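Local atomic coordinates of A-adding tRNA nucleotidyltransferase (Aquifex aeolicus, PDB entry 4WBY), a protein that adds the terminal adenosine to tRNAs ending in CC, using ATP and magnesium to complete the 3' CCA end. Residues Lys248-Arg253 with Leu273-Leu278; Val255-His259 with Leu340-Leu344; Leu314-Leu318 with Leu330-Leu334. One frame throughout, in Å; residues are numbered along the deposited sequence.

How the contacts relate
All three contacts lie in the helical C-terminal region of the chain, itself the C-terminal part of a longer protein, and none involves the sheet that carries the aspartates thought to bind magnesium. Contacts 1 and 2 are buried and share helix 243-262: contact 1 packs it on helix 271-278 around a tyrosine, contact 2 on helix 336-342 with a tryptophan and a methionine. They meet at Leu344, whose CD2 is 3.5 Å from Leu252 N. Contact 3, farther out and only partly buried, is nearly all leucine, with a glutamate at its exposed edge. It adjoins contact 2 through Leu342, whose CD1 lies 3.8 Å from Leu331 CD2.

Contact 1 of 3, residues Lys248-Arg253 with Leu273-Leu278; sequences KLYALR and LYLLIL
Build two helical segments with N-to-C directions 158° apart and axes approaching to 10.0 Å. They belong to helices 243-262 and 271-278, consecutive in the chain, which pack as a near-antiparallel pair in the buried part of the helical C-terminal region. Leu249 faces Tyr274 with CA atoms 6.3 Å apart. Leu252 N bonds to Lys248 O (2.8 Å). The main bump is Leu252 (chi1 t, chi2 p). Its CD2 pushes into the hollow bounded by Leu273, Tyr274 and Ile277, 3.8 Å from Leu273 CB and 4.3 Å from Ile277 CG1. Leu252 CD2 also makes a CH-pi contact over the face of the Tyr274 ring, 14° off its normal and 3.8 Å from Tyr274 CD1. In return the ring (chi1 m) reaches across, bringing Tyr274 OH to 3.2 Å from Arg253 CB and Tyr274 CE1 to 3.6 Å from Leu249 O. Leu249 fits its CD2 between Tyr274 CD1 (3.8 Å) and Ile277 CG2 (3.6 Å). Lys248 CE lies 3.6 Å from Ile277 CD1. Leu220 and Trp241 pack on Leu249, while Arg253 forms a salt bridge with Glu221. The two helices are therefore joined by apolar packing and CH-pi contact, with the arginine's charge directed to another helix.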
ATOM      1  N   LYS A 248      16.137  13.919   0.276  1.00 26.17           N
ATOM      2  CA  LYS A 248      14.874  14.509  -0.168  1.00 25.24           C
ATOM      3  C   LYS A 248      13.670  13.703   0.331  1.00 21.47           C
ATOM      4  O   LYS A 248      12.633  14.278   0.673  1.00 24.05           O
ATOM      5  CB  LYS A 248      14.831  14.616  -1.691  1.00 28.91           C
ATOM      6  CG  LYS A 248      15.717  15.703  -2.267  1.00 36.83           C
ATOM      7  CD  LYS A 248      15.482  15.855  -3.753  1.00 44.20           C
ATOM      8  CE  LYS A 248      14.054  16.270  -4.026  1.00 50.35           C
ATOM      9  NZ  LYS A 248      13.741  17.558  -3.345  1.00 55.69           N
ATOM     10  N   LEU A 249      13.797  12.379   0.372  1.00 19.95           N
ATOM     11  CA  LEU A 249      12.706  11.530   0.859  1.00 19.44           C
ATOM     12  C   LEU A 249      12.414  11.796   2.339  1.00 21.19           C
ATOM     13  O   LEU A 249      11.252  11.837   2.750  1.00 20.95           O
ATOM     14  CB  LEU A 249      13.026  10.047   0.643  1.00 20.83           C
ATOM     15  CG  LEU A 249      13.160   9.575  -0.804  1.00 19.78           C
ATOM     16  CD1 LEU A 249      13.614   8.122  -0.848  1.00 21.41           C
ATOM     17  CD2 LEU A 249      11.841   9.730  -1.535  1.00 23.62           C
ATOM     18  N   TYR A 250      13.464  11.984   3.138  1.00 21.60           N
ATOM     19  CA  TYR A 250      13.264  12.302   4.548  1.00 22.64           C
ATOM     20  C   TYR A 250      12.682  13.704   4.725  1.00 22.87           C
ATOM     21  O   TYR A 250      11.836  13.922   5.596  1.00 22.52           O
ATOM     22  CB  TYR A 250      14.576  12.151   5.329  1.00 23.01           C
ATOM     23  CG  TYR A 250      14.847  10.702   5.680  1.00 25.28           C
ATOM     24  CD1 TYR A 250      15.494   9.865   4.787  1.00 25.14           C
ATOM     25  CD2 TYR A 250      14.412  10.164   6.885  1.00 26.67           C
ATOM     26  CE1 TYR A 250      15.720   8.538   5.085  1.00 24.97           C
ATOM     27  CE2 TYR A 250      14.634   8.835   7.196  1.00 25.71           C
ATOM     28  CZ  TYR A 250      15.289   8.030   6.290  1.00 26.11           C
ATOM     29  OH  TYR A 250      15.522   6.708   6.583  1.00 28.81           O
ATOM     30  N   ALA A 251      13.113  14.646   3.889  1.00 23.40           N
ATOM     31  CA  ALA A 251      12.542  15.987   3.912  1.00 23.21           C
ATOM     32  C   ALA A 251      11.063  15.928   3.540  1.00 22.56           C
ATOM     33  O   ALA A 251      10.224  16.624   4.124  1.00 23.72           O
ATOM     34  CB  ALA A 251      13.294  16.916   2.962  1.00 24.43           C
ATOM     35  N   LEU A 252      10.752  15.076   2.567  1.00 21.97           N
ATOM     36  CA  LEU A 252       9.381  14.926   2.114  1.00 21.18           C
ATOM     37  C   LEU A 252       8.498  14.364   3.225  1.00 21.08           C
ATOM     38  O   LEU A 252       7.372  14.816   3.398  1.00 21.68           O
ATOM     39  CB  LEU A 252       9.316  14.037   0.872  1.00 21.30           C
ATOM     40  CG  LEU A 252       7.909  13.748   0.334  1.00 21.30           C
ATOM     41  CD1 LEU A 252       7.230  15.006  -0.187  1.00 24.20           C
ATOM     42  CD2 LEU A 252       7.926  12.655  -0.744  1.00 24.03           C
ATOM     43  N   ARG A 253       9.000  13.393   3.982  1.00 20.63           N
ATOM     44  CA  ARG A 253       8.195  12.829   5.062  1.00 21.30           C
ATOM     45  C   ARG A 253       7.774  13.907   6.069  1.00 22.00           C
ATOM     46  O   ARG A 253       6.639  13.915   6.538  1.00 21.88           O
ATOM     47  CB  ARG A 253       8.935  11.698   5.775  1.00 21.38           C
ATOM     48  CG  ARG A 253       8.136  11.111   6.936  1.00 25.59           C
ATOM     49  CD  ARG A 253       8.698   9.787   7.408  1.00 27.98           C
ATOM     50  NE  ARG A 253       9.968   9.984   8.090  1.00 29.93           N
ATOM     51  CZ  ARG A 253      10.679   9.008   8.641  1.00 32.12           C
ATOM     52  NH1 ARG A 253      10.240   7.756   8.589  1.00 31.13           N
ATOM     53  NH2 ARG A 253      11.826   9.287   9.245  1.00 36.17           N
ATOM     54  N   LEU A 273       4.199  10.661  -4.108  1.00 19.79           N
ATOM     55  CA  LEU A 273       5.205  11.721  -4.022  1.00 20.62           C
ATOM     56  C   LEU A 273       6.601  11.166  -3.762  1.00 21.71           C
ATOM     57  O   LEU A 273       7.581  11.663  -4.310  1.00 20.98           O
ATOM     58  CB  LEU A 273       4.850  12.722  -2.925  1.00 23.79           C
ATOM     59  CG  LEU A 273       3.544  13.494  -3.081  1.00 27.65           C
ATOM     60  CD1 LEU A 273       3.396  14.500  -1.945  1.00 31.20           C
ATOM     61  CD2 LEU A 273       3.502  14.191  -4.420  1.00 30.29           C
ATOM     62  N   TYR A 274       6.696  10.151  -2.911  1.00 22.56           N
ATOM     63  CA  TYR A 274       7.969   9.485  -2.693  1.00 22.87           C
ATOM     64  C   TYR A 274       8.463   8.882  -3.992  1.00 22.52           C
ATOM     65  O   TYR A 274       9.642   8.974  -4.317  1.00 23.71           O
ATOM     66  CB  TYR A 274       7.851   8.388  -1.638  1.00 23.20           C
ATOM     67  CG  TYR A 274       7.642   8.884  -0.228  1.00 25.08           C
ATOM     68  CD1 TYR A 274       8.723   9.233   0.574  1.00 28.24           C
ATOM     69  CD2 TYR A 274       6.366   8.987   0.307  1.00 26.65           C
ATOM     70  CE1 TYR A 274       8.534   9.676   1.867  1.00 29.51           C
ATOM     71  CE2 TYR A 274       6.168   9.427   1.596  1.00 27.74           C
ATOM     72  CZ  TYR A 274       7.252   9.769   2.373  1.00 29.10           C
ATOM     73  OH  TYR A 274       7.051  10.203   3.658  1.00 30.75           O
ATOM     74  N   LEU A 275       7.549   8.256  -4.728  1.00 22.37           N
ATOM     75  CA  LEU A 275       7.902   7.642  -5.998  1.00 22.19           C
ATOM     76  C   LEU A 275       8.425   8.684  -6.994  1.00 18.72           C
ATOM     77  O   LEU A 275       9.413   8.446  -7.687  1.00 21.41           O
ATOM     78  CB  LEU A 275       6.701   6.905  -6.581  1.00 23.27           C
ATOM     79  CG  LEU A 275       7.046   5.974  -7.735  1.00 25.59           C
ATOM     80  CD1 LEU A 275       7.799   4.755  -7.216  1.00 32.56           C
ATOM     81  CD2 LEU A 275       5.774   5.569  -8.456  1.00 26.05           C
ATOM     82  N   LEU A 276       7.757   9.830  -7.062  1.00 19.28           N
ATOM     83  CA  LEU A 276       8.206  10.902  -7.949  1.00 18.45           C
ATOM     84  C   LEU A 276       9.614  11.374  -7.610  1.00 21.95           C
ATOM     85  O   LEU A 276      10.424  11.603  -8.505  1.00 23.71           O
ATOM     86  CB  LEU A 276       7.255  12.099  -7.895  1.00 19.76           C
ATOM     87  CG  LEU A 276       5.863  11.846  -8.475  1.00 21.37           C
ATOM     88  CD1 LEU A 276       5.023  13.113  -8.421  1.00 25.92           C
ATOM     89  CD2 LEU A 276       5.951  11.335  -9.908  1.00 27.67           C
ATOM     90  N   ILE A 277       9.908  11.530  -6.320  1.00 21.80           N
ATOM     91  CA  ILE A 277      11.263  11.892  -5.904  1.00 24.75           C
ATOM     92  C   ILE A 277      12.258  10.783  -6.281  1.00 25.39           C
ATOM     93  O   ILE A 277      13.346  11.067  -6.792  1.00 29.12           O
ATOM     94  CB  ILE A 277      11.336  12.176  -4.385  1.00 27.86           C
ATOM     95  CG1 ILE A 277      10.531  13.434  -4.027  1.00 28.22           C
ATOM     96  CG2 ILE A 277      12.779  12.320  -3.922  1.00 30.38           C
ATOM     97  CD1 ILE A 277      10.892  14.662  -4.857  1.00 29.99           C
ATOM     98  N   LEU A 278      11.878   9.527  -6.044  1.00 27.00           N
ATOM     99  CA  LEU A 278      12.721   8.381  -6.396  1.00 28.56           C
ATOM    100  C   LEU A 278      13.149   8.344  -7.858  1.00 29.10           C
ATOM    101  O   LEU A 278      14.285   8.003  -8.169  1.00 29.49           O
ATOM    102  CB  LEU A 278      11.989   7.076  -6.089  1.00 32.32           C
ATOM    103  CG  LEU A 278      12.222   6.321  -4.799  1.00 35.67           C
ATOM    104  CD1 LEU A 278      11.357   5.090  -4.865  1.00 33.90           C
ATOM    105  CD2 LEU A 278      13.688   5.959  -4.632  1.00 33.99           C
TER

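Contact 2 of 3, residues Val255-His259 with Leu340-Leu344; sequences VVDWH and LLLML
Val255-His259 is continuous helix, with His259 N bonded to Val255 O at 2.9 Å. Opposite it runs the end of helix 336-342; Met343 has psi near -7°, and Leu344 N bonds to Leu341 O (3.0 Å), three residues back. Set Val255 against Leu340, CA atoms 6.6 Å apart.

Val255, in the t rotamer, points across to the other segment. Val255 CG1 meets Leu340 CD2 at 3.7 Å; both its methyls, CG1 and CG2, lie 4.0 Å from Met343 CB, and Val255 CG2 is 4.3 Å from Leu344 CD2. Leu340 takes the m, t rotamer, which puts its branched end between Val255 and His259. With chi1 t, the His259 ring lies against Leu340; CD1 of that leucine sits over one face, and His259 CD2 is 4.0 Å from Leu340 CD2. The polar side of the imidazole is engaged elsewhere, through ND1 and the hydroxyl of Tyr270.

Met343 has chi1 m, is extended at chi2 (t) and bends at chi3 (p). The bend brings Met343 SD to 3.7 Å from Trp258 CZ3 and Met343 CE to 4.2 Å from the centroid of the six-membered ring, off-centre. Trp258, with chi1 t, presents its indole here; Phe263 meets that ring edge-to-face, and Lys353 and Glu357 touch it from helix 349-359.

The sulfur's oblique approach is a Met-aromatic contact, accompanied by CH-pi from the terminal methyl, and it joins two helices distant in sequence within the all-helical C-terminal region found in class II CCA-adding enzymes.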
ATOM      1  N   VAL A 255       7.293  17.045   5.382  1.00 22.91           N
ATOM      2  CA  VAL A 255       6.293  17.872   4.709  1.00 22.73           C
ATOM      3  C   VAL A 255       4.935  17.170   4.665  1.00 22.29           C
ATOM      4  O   VAL A 255       3.893  17.775   4.942  1.00 23.89           O
ATOM      5  CB  VAL A 255       6.741  18.236   3.273  1.00 23.19           C
ATOM      6  CG1 VAL A 255       5.595  18.878   2.482  1.00 24.21           C
ATOM      7  CG2 VAL A 255       7.951  19.161   3.317  1.00 23.50           C
ATOM      8  N   VAL A 256       4.954  15.884   4.335  1.00 20.92           N
ATOM      9  CA  VAL A 256       3.734  15.094   4.244  1.00 22.61           C
ATOM     10  C   VAL A 256       3.047  14.950   5.601  1.00 22.28           C
ATOM     11  O   VAL A 256       1.820  15.055   5.705  1.00 23.67           O
ATOM     12  CB  VAL A 256       4.033  13.694   3.659  1.00 27.19           C
ATOM     13  CG1 VAL A 256       2.925  12.695   3.997  1.00 31.25           C
ATOM     14  CG2 VAL A 256       4.260  13.797   2.157  1.00 29.98           C
ATOM     15  N   ASP A 257       3.834  14.706   6.643  1.00 23.46           N
ATOM     16  CA  ASP A 257       3.273  14.562   7.981  1.00 24.97           C
ATOM     17  C   ASP A 257       2.633  15.876   8.420  1.00 25.62           C
ATOM     18  O   ASP A 257       1.557  15.888   9.028  1.00 26.73           O
ATOM     19  CB  ASP A 257       4.346  14.125   8.981  1.00 26.93           C
ATOM     20  CG  ASP A 257       4.786  12.677   8.783  1.00 30.28           C
ATOM     21  OD1 ASP A 257       4.087  11.917   8.072  1.00 33.13           O
ATOM     22  OD2 ASP A 257       5.831  12.293   9.345  1.00 32.22           O
ATOM     23  N   TRP A 258       3.290  16.986   8.094  1.00 25.70           N
ATOM     24  CA  TRP A 258       2.746  18.304   8.402  1.00 26.73           C
ATOM     25  C   TRP A 258       1.433  18.543   7.656  1.00 26.00           C
ATOM     26  O   TRP A 258       0.438  18.968   8.247  1.00 26.58           O
ATOM     27  CB  TRP A 258       3.764  19.396   8.056  1.00 28.50           C
ATOM     28  CG  TRP A 258       3.200  20.786   8.092  1.00 30.77           C
ATOM     29  CD1 TRP A 258       3.070  21.589   9.189  1.00 31.74           C
ATOM     30  CD2 TRP A 258       2.688  21.536   6.982  1.00 30.80           C
ATOM     31  NE1 TRP A 258       2.508  22.793   8.830  1.00 33.04           N
ATOM     32  CE2 TRP A 258       2.262  22.785   7.483  1.00 31.34           C
ATOM     33  CE3 TRP A 258       2.549  21.276   5.615  1.00 31.74           C
ATOM     34  CZ2 TRP A 258       1.710  23.770   6.664  1.00 31.74           C
ATOM     35  CZ3 TRP A 258       1.997  22.254   4.803  1.00 30.99           C
ATOM     36  CH2 TRP A 258       1.583  23.484   5.329  1.00 32.49           C
ATOM     37  N   HIS A 259       1.427  18.260   6.359  1.00 25.11           N
ATOM     38  CA  HIS A 259       0.238  18.504   5.557  1.00 24.76           C
ATOM     39  C   HIS A 259      -0.940  17.651   6.033  1.00 24.74           C
ATOM     40  O   HIS A 259      -2.069  18.138   6.133  1.00 24.79           O
ATOM     41  CB  HIS A 259       0.506  18.234   4.078  1.00 23.89           C
ATOM     42  CG  HIS A 259      -0.671  18.530   3.203  1.00 24.10           C
ATOM     43  ND1 HIS A 259      -1.521  17.547   2.744  1.00 24.09           N
ATOM     44  CD2 HIS A 259      -1.162  19.703   2.737  1.00 23.99           C
ATOM     45  CE1 HIS A 259      -2.477  18.100   2.018  1.00 24.88           C
ATOM     46  NE2 HIS A 259      -2.285  19.407   2.002  1.00 24.84           N
ATOM     47  N   LEU A 340       3.570  20.583  -2.268  1.00 21.66           N
ATOM     48  CA  LEU A 340       4.370  19.846  -1.297  1.00 22.73           C
ATOM     49  C   LEU A 340       5.792  19.638  -1.826  1.00 22.42           C
ATOM     50  O   LEU A 340       6.761  19.728  -1.071  1.00 22.66           O
ATOM     51  CB  LEU A 340       3.695  18.518  -0.948  1.00 23.64           C
ATOM     52  CG  LEU A 340       2.303  18.696  -0.330  1.00 23.58           C
ATOM     53  CD1 LEU A 340       1.687  17.371   0.100  1.00 24.93           C
ATOM     54  CD2 LEU A 340       2.336  19.681   0.829  1.00 25.10           C
ATOM     55  N   LEU A 341       5.923  19.410  -3.130  1.00 22.39           N
ATOM     56  CA  LEU A 341       7.243  19.293  -3.747  1.00 24.95           C
ATOM     57  C   LEU A 341       8.034  20.596  -3.603  1.00 24.93           C
ATOM     58  O   LEU A 341       9.234  20.580  -3.320  1.00 24.05           O
ATOM     59  CB  LEU A 341       7.110  18.907  -5.221  1.00 30.32           C
ATOM     60  CG  LEU A 341       7.553  17.508  -5.660  1.00 35.86           C
ATOM     61  CD1 LEU A 341       7.417  16.469  -4.551  1.00 32.94           C
ATOM     62  CD2 LEU A 341       6.786  17.083  -6.902  1.00 34.11           C
ATOM     63  N   LEU A 342       7.349  21.724  -3.781  1.00 24.54           N
ATOM     64  CA  LEU A 342       7.979  23.031  -3.650  1.00 23.60           C
ATOM     65  C   LEU A 342       8.486  23.260  -2.230  1.00 25.22           C
ATOM     66  O   LEU A 342       9.470  23.970  -2.026  1.00 27.82           O
ATOM     67  CB  LEU A 342       7.003  24.146  -4.058  1.00 23.13           C
ATOM     68  CG  LEU A 342       6.819  24.316  -5.573  1.00 24.31           C
ATOM     69  CD1 LEU A 342       5.561  25.105  -5.875  1.00 25.48           C
ATOM     70  CD2 LEU A 342       8.026  24.992  -6.218  1.00 25.48           C
ATOM     71  N   MET A 343       7.829  22.642  -1.252  1.00 24.09           N
ATOM     72  CA  MET A 343       8.248  22.788   0.138  1.00 25.94           C
ATOM     73  C   MET A 343       9.546  22.054   0.460  1.00 26.93           C
ATOM     74  O   MET A 343      10.082  22.207   1.553  1.00 27.11           O
ATOM     75  CB  MET A 343       7.143  22.314   1.072  1.00 26.12           C
ATOM     76  CG  MET A 343       5.966  23.267   1.095  1.00 26.55           C
ATOM     77  SD  MET A 343       4.681  22.773   2.247  1.00 28.29           S
ATOM     78  CE  MET A 343       5.562  22.835   3.803  1.00 28.74           C
ATOM     79  N   LEU A 344      10.049  21.269  -0.487  1.00 24.79           N
ATOM     80  CA  LEU A 344      11.369  20.652  -0.348  1.00 25.05           C
ATOM     81  C   LEU A 344      12.483  21.658  -0.612  1.00 27.67           C
ATOM     82  O   LEU A 344      13.648  21.390  -0.324  1.00 30.69           O
ATOM     83  CB  LEU A 344      11.515  19.465  -1.298  1.00 26.15           C
ATOM     84  CG  LEU A 344      10.478  18.363  -1.093  1.00 26.72           C
ATOM     85  CD1 LEU A 344      10.611  17.276  -2.152  1.00 28.50           C
ATOM     86  CD2 LEU A 344      10.619  17.769   0.304  1.00 29.21           C
TER

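Contact 3 of 3, residues Leu314-Leu318 with Leu330-Leu334; sequences LKEEL and LLKPL. With SO4 (sulfate ion), chain B.
Leu318 and Leu330 come nearest across this contact, CA atoms 7.2 Å apart. Leu314-Leu318 is helical, Leu318 N bonding to Leu314 O at 2.8 Å. Leu330 (m, t), in helix 324-331, comes first and points into the other helix: its CD1 lies 3.9 Å from both Leu318 CD1 and Glu317 O, its CB 4.2 Å from Leu314 CD1. At the exposed edge Glu317 OE2 rests 3.9 Å from Leu330 CD2. Leu331 follows (phi/psi -92/-24°), its CD2 meeting Leu318 CD2 at 4.0 Å, and opens a type I turn through Lys332 and Pro333, closed by Leu334 N to Leu331 O at 3.0 Å. Leu334, extended (psi 140°), comes back so that its CD1 touches Leu314 CD2 at 3.7 Å. Away from this interface Lys315 NZ hydrogen-bonds O2 of a sulfate, 3.0 Å, probably from the crystallisation liquor. This leucine packing closes a helical hairpin of 311-320 and 324-331; Leu342 of helix 336-342, Ile352 of helix 349-359 and Phe306 of helix 298-309 pack against its leucines.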
ATOM      1  N   LEU A 314       9.465  27.579 -12.477  1.00 24.27           N
ATOM      2  CA  LEU A 314       8.539  28.015 -11.439  1.00 26.71           C
ATOM      3  C   LEU A 314       9.276  28.324 -10.142  1.00 27.46           C
ATOM      4  O   LEU A 314       8.966  29.301  -9.473  1.00 27.34           O
ATOM      5  CB  LEU A 314       7.460  26.962 -11.190  1.00 26.57           C
ATOM      6  CG  LEU A 314       6.506  27.299 -10.040  1.00 27.04           C
ATOM      7  CD1 LEU A 314       5.681  28.542 -10.351  1.00 30.48           C
ATOM      8  CD2 LEU A 314       5.609  26.108  -9.733  1.00 27.86           C
ATOM      9  N   LYS A 315      10.247  27.486  -9.789  1.00 28.79           N
ATOM     10  CA  LYS A 315      11.044  27.712  -8.587  1.00 27.80           C
ATOM     11  C   LYS A 315      11.737  29.065  -8.653  1.00 27.31           C
ATOM     12  O   LYS A 315      11.757  29.807  -7.679  1.00 27.54           O
ATOM     13  CB  LYS A 315      12.083  26.604  -8.398  1.00 28.63           C
ATOM     14  CG  LYS A 315      11.516  25.273  -7.940  1.00 29.98           C
ATOM     15  CD  LYS A 315      12.632  24.271  -7.693  1.00 31.75           C
ATOM     16  CE  LYS A 315      13.324  23.865  -8.987  1.00 35.99           C
ATOM     17  NZ  LYS A 315      14.327  22.777  -8.766  1.00 39.80           N
ATOM     18  N   GLU A 316      12.298  29.389  -9.813  1.00 28.22           N
ATOM     19  CA  GLU A 316      12.950  30.674  -9.993  1.00 30.55           C
ATOM     20  C   GLU A 316      11.951  31.834  -9.911  1.00 31.94           C
ATOM     21  O   GLU A 316      12.239  32.848  -9.281  1.00 33.18           O
ATOM     22  CB  GLU A 316      13.698  30.699 -11.325  1.00 33.56           C
ATOM     23  CG  GLU A 316      14.516  31.959 -11.552  1.00 38.73           C
ATOM     24  CD  GLU A 316      15.621  32.145 -10.524  1.00 43.98           C
ATOM     25  OE1 GLU A 316      16.102  31.137  -9.962  1.00 44.85           O
ATOM     26  OE2 GLU A 316      16.008  33.308 -10.278  1.00 47.48           O
ATOM     27  N   GLU A 317      10.780  31.683 -10.527  1.00 30.06           N
ATOM     28  CA  GLU A 317       9.771  32.740 -10.500  1.00 32.93           C
ATOM     29  C   GLU A 317       9.268  32.968  -9.087  1.00 32.05           C
ATOM     30  O   GLU A 317       9.034  34.102  -8.680  1.00 33.02           O
ATOM     31  CB  GLU A 317       8.593  32.408 -11.416  1.00 39.18           C
ATOM     32  CG  GLU A 317       8.858  32.633 -12.890  1.00 45.61           C
ATOM     33  CD  GLU A 317       7.576  32.848 -13.673  1.00 51.58           C
ATOM     34  OE1 GLU A 317       7.195  31.948 -14.450  1.00 55.57           O
ATOM     35  OE2 GLU A 317       6.949  33.918 -13.510  1.00 52.24           O
ATOM     36  N   LEU A 318       9.112  31.882  -8.337  1.00 31.22           N
ATOM     37  CA  LEU A 318       8.617  31.975  -6.970  1.00 31.99           C
ATOM     38  C   LEU A 318       9.659  32.648  -6.083  1.00 32.62           C
ATOM     39  O   LEU A 318       9.318  33.441  -5.203  1.00 34.62           O
ATOM     40  CB  LEU A 318       8.262  30.588  -6.432  1.00 34.63           C
ATOM     41  CG  LEU A 318       7.163  30.504  -5.376  1.00 41.17           C
ATOM     42  CD1 LEU A 318       5.852  31.057  -5.913  1.00 39.00           C
ATOM     43  CD2 LEU A 318       6.990  29.063  -4.932  1.00 46.57           C
ATOM     44  N   LEU A 330       0.979  32.508  -8.889  1.00 31.11           N
ATOM     45  CA  LEU A 330       1.817  31.406  -9.360  1.00 29.66           C
ATOM     46  C   LEU A 330       1.378  30.049  -8.808  1.00 27.36           C
ATOM     47  O   LEU A 330       1.500  29.028  -9.491  1.00 27.67           O
ATOM     48  CB  LEU A 330       3.282  31.664  -8.990  1.00 31.64           C
ATOM     49  CG  LEU A 330       3.974  32.779  -9.775  1.00 30.77           C
ATOM     50  CD1 LEU A 330       5.290  33.166  -9.114  1.00 30.97           C
ATOM     51  CD2 LEU A 330       4.204  32.350 -11.217  1.00 30.40           C
ATOM     52  N   LEU A 331       0.865  30.039  -7.582  1.00 24.72           N
ATOM     53  CA  LEU A 331       0.527  28.781  -6.908  1.00 26.12           C
ATOM     54  C   LEU A 331      -0.914  28.336  -7.109  1.00 26.82           C
ATOM     55  O   LEU A 331      -1.215  27.146  -7.007  1.00 26.51           O
ATOM     56  CB  LEU A 331       0.809  28.889  -5.409  1.00 26.54           C
ATOM     57  CG  LEU A 331       2.277  29.125  -5.041  1.00 26.57           C
ATOM     58  CD1 LEU A 331       2.443  29.226  -3.536  1.00 27.84           C
ATOM     59  CD2 LEU A 331       3.163  28.019  -5.611  1.00 26.59           C
ATOM     60  N   LYS A 332      -1.796  29.286  -7.409  1.00 27.40           N
ATOM     61  CA  LYS A 332      -3.236  29.009  -7.504  1.00 27.13           C
ATOM     62  C   LYS A 332      -3.625  27.816  -8.404  1.00 25.41           C
ATOM     63  O   LYS A 332      -4.514  27.045  -8.040  1.00 25.81           O
ATOM     64  CB  LYS A 332      -3.975  30.268  -7.979  1.00 31.67           C
ATOM     65  CG  LYS A 332      -5.489  30.132  -7.959  1.00 36.90           C
ATOM     66  CD  LYS A 332      -6.174  31.456  -8.269  1.00 42.23           C
ATOM     67  CE  LYS A 332      -7.685  31.316  -8.189  1.00 46.10           C
ATOM     68  NZ  LYS A 332      -8.373  32.624  -8.374  1.00 47.70           N
ATOM     69  N   PRO A 333      -2.980  27.652  -9.577  1.00 25.94           N
ATOM     70  CA  PRO A 333      -3.477  26.540 -10.401  1.00 24.82           C
ATOM     71  C   PRO A 333      -2.888  25.171 -10.071  1.00 23.74           C
ATOM     72  O   PRO A 333      -3.249  24.191 -10.725  1.00 25.26           O
ATOM     73  CB  PRO A 333      -3.071  26.951 -11.819  1.00 27.30           C
ATOM     74  CG  PRO A 333      -1.852  27.779 -11.629  1.00 30.45           C
ATOM     75  CD  PRO A 333      -2.035  28.510 -10.320  1.00 27.97           C
ATOM     76  N   LEU A 334      -2.005  25.094  -9.082  1.00 22.91           N
ATOM     77  CA  LEU A 334      -1.241  23.872  -8.857  1.00 22.07           C
ATOM     78  C   LEU A 334      -1.959  22.858  -7.976  1.00 21.82           C
ATOM     79  O   LEU A 334      -2.632  23.205  -7.005  1.00 24.70           O
ATOM     80  CB  LEU A 334       0.119  24.211  -8.243  1.00 23.78           C
ATOM     81  CG  LEU A 334       0.978  25.181  -9.056  1.00 25.17           C
ATOM     82  CD1 LEU A 334       2.275  25.507  -8.327  1.00 27.73           C
ATOM     83  CD2 LEU A 334       1.260  24.626 -10.452  1.00 25.96           C
TER
HETATM   84  S   SO4 B2001      16.675  24.066 -12.160  1.00 27.36           S
HETATM   85  O1  SO4 B2001      17.889  23.258 -12.062  1.00 29.49           O
HETATM   86  O2  SO4 B2001      15.977  24.049 -10.879  1.00 33.59           O
HETATM   87  O3  SO4 B2001      16.999  25.447 -12.512  1.00 34.17           O
HETATM   88  O4  SO4 B2001      15.797  23.531 -13.192  1.00 31.68           O